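Local coordinates for protein endo-pectate lyase (PDB 3B4N) that cleaves (1->4)-alpha-D-galacturonan by elimination with calcium as cofactor, and probably works in an endo mode on polygalacturonate and on highly methylated pectins alike, at residues A[150-161]-A[170-178]; A[185-193]-A[208-219]. One frame throughout, in Å; residues are numbered along the deposited sequence.

Both interactions join successive coils of the right-handed parallel beta-helix, interaction 1 (150-161 with 170-178) on one sheet and interaction 2 (185-193 with 208-219) on another, with centres about 14 Å apart. The second opens after the first has closed, and the two touch: Val161 O lies 3.0 Å from Glu185 N, probably as a hydrogen bond, and Ala172 packs against Cys193. Interaction 1 binds three zinc ions at and just before strand 175-178; interaction 2 holds calcium, cofactor of this lyase, where its strands give way to loops, and supplies all four protein ligands. Gly171 comes within about 8 Å of that calcium, and the side chain of Ile192 within about 8 Å of a zinc ion.

Interaction 1. Residues A[150-161]-A[170-178]; sequences QKPLIILKNATV and GGADGIHCD. Unlike the reference sequence in segment 170-178: Gly171 (reference Arg). With ZN (zinc ion), chain F; ZN (zinc ion), chain E; ZN (zinc ion), chain D.
Pro152 sets its CB over one face of the His176 imidazole, and the path of the histidine side chain explains much of the contact. His176 CB is 4.1 Å from Ile154 O, the carbonyl that receives the backbone N-H of the same histidine. With chi1 at -79°, CG is set beside the backbone N and the ring turns back along 170-178 toward Asp173. His176 CG and CD2 face Pro152 CB, which stands 3.6 Å from the ring centroid and only 9° off its normal, a CH-pi contact. His176 ND1 binds the chain E zinc ion at 2.1 Å. His176 CE1, between the two nitrogens, meets Pro152 CG at 4.0 Å, and His176 NE2 holds the chain F zinc ion, also at 2.1 Å. Two metal bonds and the covering proline fix the ring's rotation; it bridges the two zinc ions, which would favour loss of its ring proton.

Asp178 OD1 and Asp173 OD1 lie at the ring edge, in its plane. Asp178 OD1 joins the chain E ion and also touches Ile155 CG2 at 3.4 Å. Asp173 uses one oxygen on the chain F ion and the other on the chain D ion, which Asp195 shares. Behind the metals, parallel strand bonding sets the spacing: Leu156 N donates to His176 O, and Leu156 O accepts from Asp178 N at 2.8 Å. Asp173, a corner residue of the type II' turn Gly171-Gly174, sends its N-H across to Lys151 O, meeting it from above the carbonyl plane. On the reverse face Leu156 CD1 meets Ile175 CG2 at 3.9 Å, inside the beta-helix. Strand 154-157 is bracketed in its sheet by 125-128 and 175-179, while Ile154 packs on strand 164-166 and Ile175 on strand 181-189.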
loop_
_atom_site.group_PDB
_atom_site.type_symbol
_atom_site.label_atom_id
_atom_site.label_comp_id
_atom_site.label_asym_id
_atom_site.label_seq_id
_atom_site.Cartn_x
_atom_site.Cartn_y
_atom_site.Cartn_z
ATOM N N GLN A 150 -3.894 10.472 -16.872
ATOM C CA GLN A 150 -2.465 10.368 -16.623
ATOM C C GLN A 150 -2.043 8.939 -16.946
ATOM O O GLN A 150 -2.872 8.033 -16.974
ATOM C CB GLN A 150 -2.148 10.742 -15.174
ATOM C CG GLN A 150 -2.614 12.160 -14.869
ATOM C CD GLN A 150 -1.851 12.832 -13.749
ATOM O OE1 GLN A 150 -0.626 12.783 -13.700
ATOM N NE2 GLN A 150 -2.578 13.487 -12.853
ATOM N N LYS A 151 -0.756 8.752 -17.209
ATOM C CA LYS A 151 -0.234 7.450 -17.584
ATOM C C LYS A 151 0.375 6.681 -16.427
ATOM O O LYS A 151 0.893 7.271 -15.481
ATOM C CB LYS A 151 0.833 7.617 -18.668
ATOM C CG LYS A 151 0.359 8.383 -19.893
ATOM C CD LYS A 151 1.507 8.667 -20.843
ATOM C CE LYS A 151 1.035 9.510 -22.022
ATOM N NZ LYS A 151 2.154 9.889 -22.926
ATOM N N PRO A 152 0.310 5.344 -16.488
ATOM C CA PRO A 152 0.890 4.537 -15.416
ATOM C C PRO A 152 2.409 4.639 -15.521
ATOM O O PRO A 152 2.953 4.786 -16.623
ATOM C CB PRO A 152 0.392 3.131 -15.735
ATOM C CG PRO A 152 0.300 3.145 -17.243
ATOM C CD PRO A 152 -0.342 4.493 -17.499
ATOM N N LEU A 153 3.086 4.591 -14.382
ATOM C CA LEU A 153 4.542 4.646 -14.352
ATOM C C LEU A 153 5.120 3.266 -14.646
ATOM O O LEU A 153 6.175 3.139 -15.268
ATOM C CB LEU A 153 5.029 5.105 -12.984
ATOM C CG LEU A 153 4.702 6.542 -12.576
ATOM C CD1 LEU A 153 5.111 6.768 -11.135
ATOM C CD2 LEU A 153 5.428 7.509 -13.509
ATOM N N ILE A 154 4.428 2.237 -14.171
ATOM C CA ILE A 154 4.842 0.854 -14.362
ATOM C C ILE A 154 3.608 0.037 -14.688
ATOM O O ILE A 154 2.554 0.228 -14.072
ATOM C CB ILE A 154 5.472 0.264 -13.069
ATOM C CG1 ILE A 154 6.741 1.033 -12.696
ATOM C CG2 ILE A 154 5.756 -1.235 -13.249
ATOM C CD1 ILE A 154 7.888 0.853 -13.677
ATOM N N ILE A 155 3.736 -0.863 -15.656
ATOM C CA ILE A 155 2.648 -1.744 -16.053
ATOM C C ILE A 155 3.103 -3.175 -15.809
ATOM O O ILE A 155 4.175 -3.591 -16.269
ATOM C CB ILE A 155 2.292 -1.586 -17.543
ATOM C CG1 ILE A 155 1.776 -0.173 -17.807
ATOM C CG2 ILE A 155 1.235 -2.613 -17.936
ATOM C CD1 ILE A 155 1.499 0.104 -19.256
ATOM N N LEU A 156 2.287 -3.922 -15.082
ATOM C CA LEU A 156 2.599 -5.303 -14.766
ATOM C C LEU A 156 1.606 -6.223 -15.471
ATOM O O LEU A 156 0.401 -5.973 -15.473
ATOM C CB LEU A 156 2.512 -5.519 -13.247
ATOM C CG LEU A 156 3.370 -4.617 -12.358
ATOM C CD1 LEU A 156 3.033 -4.890 -10.894
ATOM C CD2 LEU A 156 4.853 -4.875 -12.627
ATOM N N LYS A 157 2.119 -7.279 -16.091
ATOM C CA LYS A 157 1.271 -8.266 -16.750
ATOM C C LYS A 157 1.726 -9.594 -16.156
ATOM O O LYS A 157 2.744 -10.149 -16.572
ATOM C CB LYS A 157 1.480 -8.232 -18.267
ATOM C CG LYS A 157 0.889 -6.978 -18.919
ATOM C CD LYS A 157 1.075 -6.974 -20.435
ATOM C CE LYS A 157 0.352 -8.143 -21.089
ATOM N NZ LYS A 157 -1.101 -8.156 -20.753
ATOM N N ASN A 158 0.979 -10.074 -15.163
ATOM C CA ASN A 158 1.306 -11.310 -14.440
ATOM C C ASN A 158 2.753 -11.181 -13.977
ATOM O O ASN A 158 3.560 -12.102 -14.116
ATOM C CB ASN A 158 1.145 -12.541 -15.337
ATOM C CG ASN A 158 1.111 -13.835 -14.542
ATOM O OD1 ASN A 158 1.932 -14.736 -14.745
ATOM N ND2 ASN A 158 0.155 -13.937 -13.629
ATOM N N ALA A 159 3.064 -10.028 -13.398
ATOM C CA ALA A 159 4.414 -9.729 -12.953
ATOM C C ALA A 159 4.478 -9.108 -11.565
ATOM O O ALA A 159 3.475 -8.637 -11.024
ATOM C CB ALA A 159 5.087 -8.800 -13.961
ATOM N N THR A 160 5.680 -9.100 -11.007
ATOM C CA THR A 160 5.917 -8.546 -9.683
ATOM C C THR A 160 6.981 -7.464 -9.734
ATOM O O THR A 160 7.973 -7.591 -10.453
ATOM C CB THR A 160 6.411 -9.643 -8.699
ATOM O OG1 THR A 160 5.372 -10.604 -8.501
ATOM C CG2 THR A 160 6.799 -9.035 -7.346
ATOM N N VAL A 161 6.765 -6.384 -8.995
ATOM C CA VAL A 161 7.757 -5.332 -8.900
ATOM C C VAL A 161 7.997 -5.117 -7.408
ATOM O O VAL A 161 7.059 -5.173 -6.605
ATOM C CB VAL A 161 7.290 -4.013 -9.563
ATOM C CG1 VAL A 161 6.045 -3.469 -8.871
ATOM C CG2 VAL A 161 8.417 -2.995 -9.511
ATOM N N GLY A 170 5.744 13.247 -9.011
ATOM C CA GLY A 170 5.584 12.539 -10.268
ATOM C C GLY A 170 4.851 11.217 -10.222
ATOM O O GLY A 170 5.160 10.312 -10.999
ATOM N N GLY A 171 3.850 11.127 -9.351
ATOM C CA GLY A 171 3.102 9.890 -9.202
ATOM C C GLY A 171 2.212 9.463 -10.355
ATOM O O GLY A 171 1.815 8.295 -10.422
ATOM N N ALA A 172 1.895 10.394 -11.254
ATOM C CA ALA A 172 1.039 10.127 -12.414
ATOM C C ALA A 172 -0.096 9.153 -12.100
ATOM O O ALA A 172 -0.889 9.407 -11.189
ATOM C CB ALA A 172 1.886 9.621 -13.582
ATOM N N ASP A 173 -0.197 8.049 -12.838
ATOM C CA ASP A 173 -1.258 7.084 -12.553
ATOM C C ASP A 173 -0.735 5.805 -11.891
ATOM O O ASP A 173 -1.234 4.704 -12.138
ATOM C CB ASP A 173 -2.059 6.728 -13.806
ATOM C CG ASP A 173 -3.402 6.120 -13.465
ATOM O OD1 ASP A 173 -3.957 5.355 -14.271
ATOM O OD2 ASP A 173 -3.915 6.420 -12.370
ATOM N N GLY A 174 0.300 5.963 -11.077
ATOM C CA GLY A 174 0.835 4.836 -10.331
ATOM C C GLY A 174 1.225 3.574 -11.068
ATOM O O GLY A 174 1.836 3.624 -12.133
ATOM N N ILE A 175 0.873 2.434 -10.483
ATOM C CA ILE A 175 1.222 1.129 -11.039
ATOM C C ILE A 175 -0.006 0.343 -11.472
ATOM O O ILE A 175 -0.938 0.177 -10.695
ATOM C CB ILE A 175 1.997 0.293 -9.995
ATOM C CG1 ILE A 175 3.223 1.081 -9.521
ATOM C CG2 ILE A 175 2.376 -1.064 -10.578
ATOM C CD1 ILE A 175 4.026 0.388 -8.421
ATOM N N HIS A 176 -0.005 -0.143 -12.712
ATOM C CA HIS A 176 -1.121 -0.926 -13.230
ATOM C C HIS A 176 -0.862 -2.420 -13.247
ATOM O O HIS A 176 0.231 -2.850 -13.617
ATOM C CB HIS A 176 -1.428 -0.570 -14.688
ATOM C CG HIS A 176 -2.210 0.686 -14.872
ATOM N ND1 HIS A 176 -2.818 1.001 -16.067
ATOM C CD2 HIS A 176 -2.456 1.721 -14.036
ATOM C CE1 HIS A 176 -3.407 2.179 -15.961
ATOM N NE2 HIS A 176 -3.201 2.639 -14.739
ATOM N N CYS A 177 -1.850 -3.198 -12.822
ATOM C CA CYS A 177 -1.770 -4.642 -12.965
ATOM C C CYS A 177 -2.754 -4.819 -14.121
ATOM O O CYS A 177 -3.970 -4.775 -13.929
ATOM C CB CYS A 177 -2.288 -5.382 -11.746
ATOM S SG CYS A 177 -2.369 -7.185 -12.027
ATOM N N ASP A 178 -2.239 -5.002 -15.333
ATOM C CA ASP A 178 -3.126 -5.110 -16.484
ATOM C C ASP A 178 -3.526 -6.489 -16.992
ATOM O O ASP A 178 -4.272 -6.612 -17.967
ATOM C CB ASP A 178 -2.572 -4.243 -17.615
ATOM C CG ASP A 178 -2.780 -2.753 -17.349
ATOM O OD1 ASP A 178 -2.082 -1.937 -17.969
ATOM O OD2 ASP A 178 -3.646 -2.400 -16.515
HETATM ZN ZN ZN F . -4.951 3.814 -14.403
HETATM ZN ZN ZN E . -2.816 -0.078 -17.863
HETATM ZN ZN ZN D . -5.709 5.759 -11.773
HETATM O O HOH W 1 -4.749 0.125 -18.393
HETATM O O HOH W 2 -6.284 4.119 -12.378
HETATM O O HOH W 3 -6.957 6.916 -12.736
#

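Interaction 2. Residues A[185-193]-A[208-219]; sequences ENVIWEDIC and GGIAHNAKDGYG. With CA (calcium ion), chain C.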
loop_
_atom_site.group_PDB
_atom_site.type_symbol
_atom_site.label_atom_id
_atom_site.label_comp_id
_atom_site.label_asym_id
_atom_site.label_seq_id
_atom_site.Cartn_x
_atom_site.Cartn_y
_atom_site.Cartn_z
ATOM N N GLU A 185 5.296 -5.200 -4.238
ATOM C CA GLU A 185 5.964 -5.488 -2.978
ATOM C C GLU A 185 6.955 -4.430 -2.526
ATOM O O GLU A 185 7.908 -4.120 -3.226
ATOM C CB GLU A 185 6.652 -6.846 -3.150
ATOM C CG GLU A 185 7.358 -7.412 -1.952
ATOM C CD GLU A 185 7.829 -8.831 -2.208
ATOM O OE1 GLU A 185 8.400 -9.446 -1.284
ATOM O OE2 GLU A 185 7.630 -9.339 -3.337
ATOM N N ASN A 186 6.732 -3.898 -1.334
ATOM C CA ASN A 186 7.579 -2.852 -0.779
ATOM C C ASN A 186 7.762 -1.659 -1.708
ATOM O O ASN A 186 8.875 -1.325 -2.114
ATOM C CB ASN A 186 8.946 -3.390 -0.366
ATOM C CG ASN A 186 9.689 -2.408 0.511
ATOM O OD1 ASN A 186 9.072 -1.718 1.330
ATOM N ND2 ASN A 186 11.008 -2.335 0.357
ATOM N N VAL A 187 6.648 -1.023 -2.042
ATOM C CA VAL A 187 6.682 0.165 -2.877
ATOM C C VAL A 187 6.291 1.325 -1.968
ATOM O O VAL A 187 5.447 1.179 -1.082
ATOM C CB VAL A 187 5.711 0.057 -4.078
ATOM C CG1 VAL A 187 5.600 1.413 -4.778
ATOM C CG2 VAL A 187 6.242 -0.991 -5.070
ATOM N N ILE A 188 6.947 2.462 -2.168
ATOM C CA ILE A 188 6.680 3.649 -1.366
ATOM C C ILE A 188 6.203 4.757 -2.287
ATOM O O ILE A 188 6.880 5.086 -3.257
ATOM C CB ILE A 188 7.945 4.124 -0.633
ATOM C CG1 ILE A 188 8.378 3.059 0.378
ATOM C CG2 ILE A 188 7.691 5.471 0.049
ATOM C CD1 ILE A 188 9.622 3.426 1.173
ATOM N N TRP A 189 5.020 5.291 -2.002
ATOM C CA TRP A 189 4.461 6.397 -2.790
ATOM C C TRP A 189 4.622 7.638 -1.915
ATOM O O TRP A 189 3.978 7.750 -0.874
ATOM C CB TRP A 189 2.972 6.167 -3.072
ATOM C CG TRP A 189 2.657 5.056 -4.049
ATOM C CD1 TRP A 189 2.330 5.192 -5.367
ATOM C CD2 TRP A 189 2.560 3.653 -3.757
ATOM N NE1 TRP A 189 2.023 3.969 -5.914
ATOM C CE2 TRP A 189 2.157 3.007 -4.947
ATOM C CE3 TRP A 189 2.769 2.882 -2.604
ATOM C CZ2 TRP A 189 1.954 1.627 -5.016
ATOM C CZ3 TRP A 189 2.568 1.503 -2.675
ATOM C CH2 TRP A 189 2.164 0.894 -3.873
ATOM N N GLU A 190 5.470 8.573 -2.334
ATOM C CA GLU A 190 5.714 9.779 -1.537
ATOM C C GLU A 190 4.529 10.755 -1.462
ATOM O O GLU A 190 4.403 11.522 -0.501
ATOM C CB GLU A 190 6.988 10.476 -2.033
ATOM C CG GLU A 190 8.287 9.701 -1.717
ATOM C CD GLU A 190 8.608 9.619 -0.223
ATOM O OE1 GLU A 190 8.244 10.550 0.526
ATOM O OE2 GLU A 190 9.248 8.633 0.208
ATOM N N ASP A 191 3.664 10.716 -2.470
ATOM C CA ASP A 191 2.445 11.526 -2.516
ATOM C C ASP A 191 1.649 10.979 -3.688
ATOM O O ASP A 191 1.890 11.344 -4.836
ATOM C CB ASP A 191 2.743 13.017 -2.747
ATOM C CG ASP A 191 1.486 13.891 -2.652
ATOM O OD1 ASP A 191 0.362 13.361 -2.755
ATOM O OD2 ASP A 191 1.619 15.125 -2.482
ATOM N N ILE A 192 0.708 10.090 -3.397
ATOM C CA ILE A 192 -0.111 9.487 -4.431
ATOM C C ILE A 192 -0.683 10.561 -5.345
ATOM O O ILE A 192 -1.176 11.582 -4.861
ATOM C CB ILE A 192 -1.291 8.728 -3.810
ATOM C CG1 ILE A 192 -0.782 7.528 -3.011
ATOM C CG2 ILE A 192 -2.262 8.296 -4.907
ATOM C CD1 ILE A 192 -1.863 6.872 -2.174
ATOM N N CYS A 193 -0.606 10.338 -6.653
ATOM C CA CYS A 193 -1.157 11.287 -7.609
ATOM C C CYS A 193 -2.615 10.878 -7.878
ATOM O O CYS A 193 -3.476 11.110 -7.028
ATOM C CB CYS A 193 -0.303 11.297 -8.886
ATOM S SG CYS A 193 -0.870 12.487 -10.140
ATOM N N GLY A 208 3.117 -5.151 1.921
ATOM C CA GLY A 208 3.836 -4.085 2.585
ATOM C C GLY A 208 3.723 -2.808 1.767
ATOM O O GLY A 208 2.754 -2.606 1.026
ATOM N N GLY A 209 4.713 -1.938 1.926
ATOM C CA GLY A 209 4.709 -0.668 1.219
ATOM C C GLY A 209 4.192 0.439 2.126
ATOM O O GLY A 209 3.538 0.177 3.138
ATOM N N ILE A 210 4.483 1.681 1.754
ATOM C CA ILE A 210 4.052 2.852 2.518
ATOM C C ILE A 210 3.494 3.833 1.497
ATOM O O ILE A 210 4.193 4.185 0.554
ATOM C CB ILE A 210 5.242 3.525 3.245
ATOM C CG1 ILE A 210 5.922 2.535 4.203
ATOM C CG2 ILE A 210 4.751 4.752 4.000
ATOM C CD1 ILE A 210 5.122 2.187 5.427
ATOM N N ALA A 211 2.241 4.251 1.664
ATOM C CA ALA A 211 1.641 5.188 0.723
ATOM C C ALA A 211 1.184 6.459 1.424
ATOM O O ALA A 211 0.303 6.439 2.277
ATOM C CB ALA A 211 0.466 4.532 0.002
ATOM N N HIS A 212 1.787 7.570 1.032
ATOM C CA HIS A 212 1.462 8.851 1.611
ATOM C C HIS A 212 0.542 9.657 0.709
ATOM O O HIS A 212 0.600 9.556 -0.510
ATOM C CB HIS A 212 2.751 9.652 1.830
ATOM C CG HIS A 212 2.544 10.953 2.542
ATOM N ND1 HIS A 212 2.197 11.021 3.873
ATOM C CD2 HIS A 212 2.635 12.233 2.109
ATOM C CE1 HIS A 212 2.086 12.287 4.233
ATOM N NE2 HIS A 212 2.345 13.043 3.181
ATOM N N ASN A 213 -0.351 10.418 1.321
ATOM C CA ASN A 213 -1.172 11.334 0.549
ATOM C C ASN A 213 -1.395 12.517 1.470
ATOM O O ASN A 213 -1.229 12.403 2.679
ATOM C CB ASN A 213 -2.499 10.726 0.081
ATOM C CG ASN A 213 -2.933 11.309 -1.262
ATOM O OD1 ASN A 213 -2.394 12.328 -1.700
ATOM N ND2 ASN A 213 -3.904 10.676 -1.917
ATOM N N ALA A 214 -1.741 13.663 0.909
ATOM C CA ALA A 214 -1.928 14.831 1.752
ATOM C C ALA A 214 -2.982 15.764 1.215
ATOM O O ALA A 214 -3.172 15.878 0.006
ATOM C CB ALA A 214 -0.610 15.580 1.892
ATOM N N LYS A 215 -3.676 16.429 2.130
ATOM C CA LYS A 215 -4.673 17.395 1.722
ATOM C C LYS A 215 -3.867 18.516 1.077
ATOM O O LYS A 215 -2.820 18.918 1.598
ATOM C CB LYS A 215 -5.445 17.910 2.939
ATOM C CG LYS A 215 -6.387 19.071 2.637
ATOM C CD LYS A 215 -7.327 19.349 3.803
ATOM C CE LYS A 215 -8.511 18.380 3.824
ATOM N NZ LYS A 215 -8.118 16.944 3.921
ATOM N N ASP A 216 -4.343 18.990 -0.068
ATOM C CA ASP A 216 -3.686 20.060 -0.808
ATOM C C ASP A 216 -2.374 19.597 -1.451
ATOM O O ASP A 216 -1.564 20.411 -1.879
ATOM C CB ASP A 216 -3.445 21.259 0.124
ATOM C CG ASP A 216 -3.071 22.519 -0.625
ATOM O OD1 ASP A 216 -3.564 22.705 -1.756
ATOM O OD2 ASP A 216 -2.300 23.339 -0.076
ATOM N N GLY A 217 -2.169 18.282 -1.528
ATOM C CA GLY A 217 -0.957 17.759 -2.141
ATOM C C GLY A 217 -1.080 17.568 -3.646
ATOM O O GLY A 217 -2.023 18.054 -4.274
ATOM N N TYR A 218 -0.127 16.855 -4.241
ATOM C CA TYR A 218 -0.160 16.620 -5.681
ATOM C C TYR A 218 -1.344 15.751 -6.055
ATOM O O TYR A 218 -1.605 14.743 -5.398
ATOM C CB TYR A 218 1.120 15.935 -6.162
ATOM C CG TYR A 218 2.328 16.829 -6.165
ATOM C CD1 TYR A 218 3.132 16.950 -5.035
ATOM C CD2 TYR A 218 2.673 17.553 -7.305
ATOM C CE1 TYR A 218 4.258 17.770 -5.040
ATOM C CE2 TYR A 218 3.792 18.376 -7.318
ATOM C CZ TYR A 218 4.580 18.476 -6.185
ATOM O OH TYR A 218 5.705 19.270 -6.204
ATOM N N GLY A 219 -2.052 16.134 -7.113
ATOM C CA GLY A 219 -3.202 15.368 -7.546
ATOM C C GLY A 219 -4.521 15.848 -6.971
ATOM O O GLY A 219 -5.572 15.300 -7.298
HETATM CA CA CA C . -1.817 13.413 -3.654
HETATM O O HOH W 4 7.117 -3.003 2.795
HETATM O O HOH W 5 3.882 -2.325 -1.645
HETATM O O HOH W 6 -3.835 12.530 -4.674
HETATM O O HOH W 7 -3.064 15.211 -2.715
#
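Asp191 carries its CG anti to the backbone N (chi1 -174°); Asn213 is rotated some way off that position (-148°), and the two turns bring OD1 of each onto one calcium ion. Asp191 OD1 and Asn213 OD1 approach to 3.1 Å, a spacing set by the shared metal; the two flat groups are turned 66° against each other. Asp191 OD1 binds calcium at 2.4 Å, and the carbonyls of Ile192 and Tyr218 add two more ligands, with waters filling two further positions. Asp191 OD2 accepts Tyr218 N at 3.0 Å from above the carboxylate plane, and it also lies at the edge of the tyrosine ring near CD1. One aspartate thus binds the ion and holds the backbone that delivers the Tyr218 carbonyl. Asn213 OD1 has a second partner in Ala214 N, through a bent hydrogen bond, while water 6 joins Cys193 O to the calcium.

These loops extend from strands 187-189 and 210-213, stacked rungs of the right-handed parallel beta-helix of this polysaccharide lyase 3 enzyme. Ile210 N donates to Val187 O, Trp189 N to Ile210 O, and His212 N to Trp189 O. The ladder carries on past the strand with Ile192 N bonded to His212 O at 2.9 Å, which places the Ile192 carbonyl for the metal. On one face of the sheet, Trp189 CE3 and Ile192 CD1 reach the methyl CB of Ala211 at 3.8 and 4.0 Å, while Val187 CG1 lies over a face of the indole near its rim. On the other face, Ile188 CG1 meets Ile210 CB at 4.3 Å. His212 brings CD2 edge-on to Glu190 O, with its ND1 bonded to Thr244; Glu190 forms salt bridges to Lys29 and Arg165.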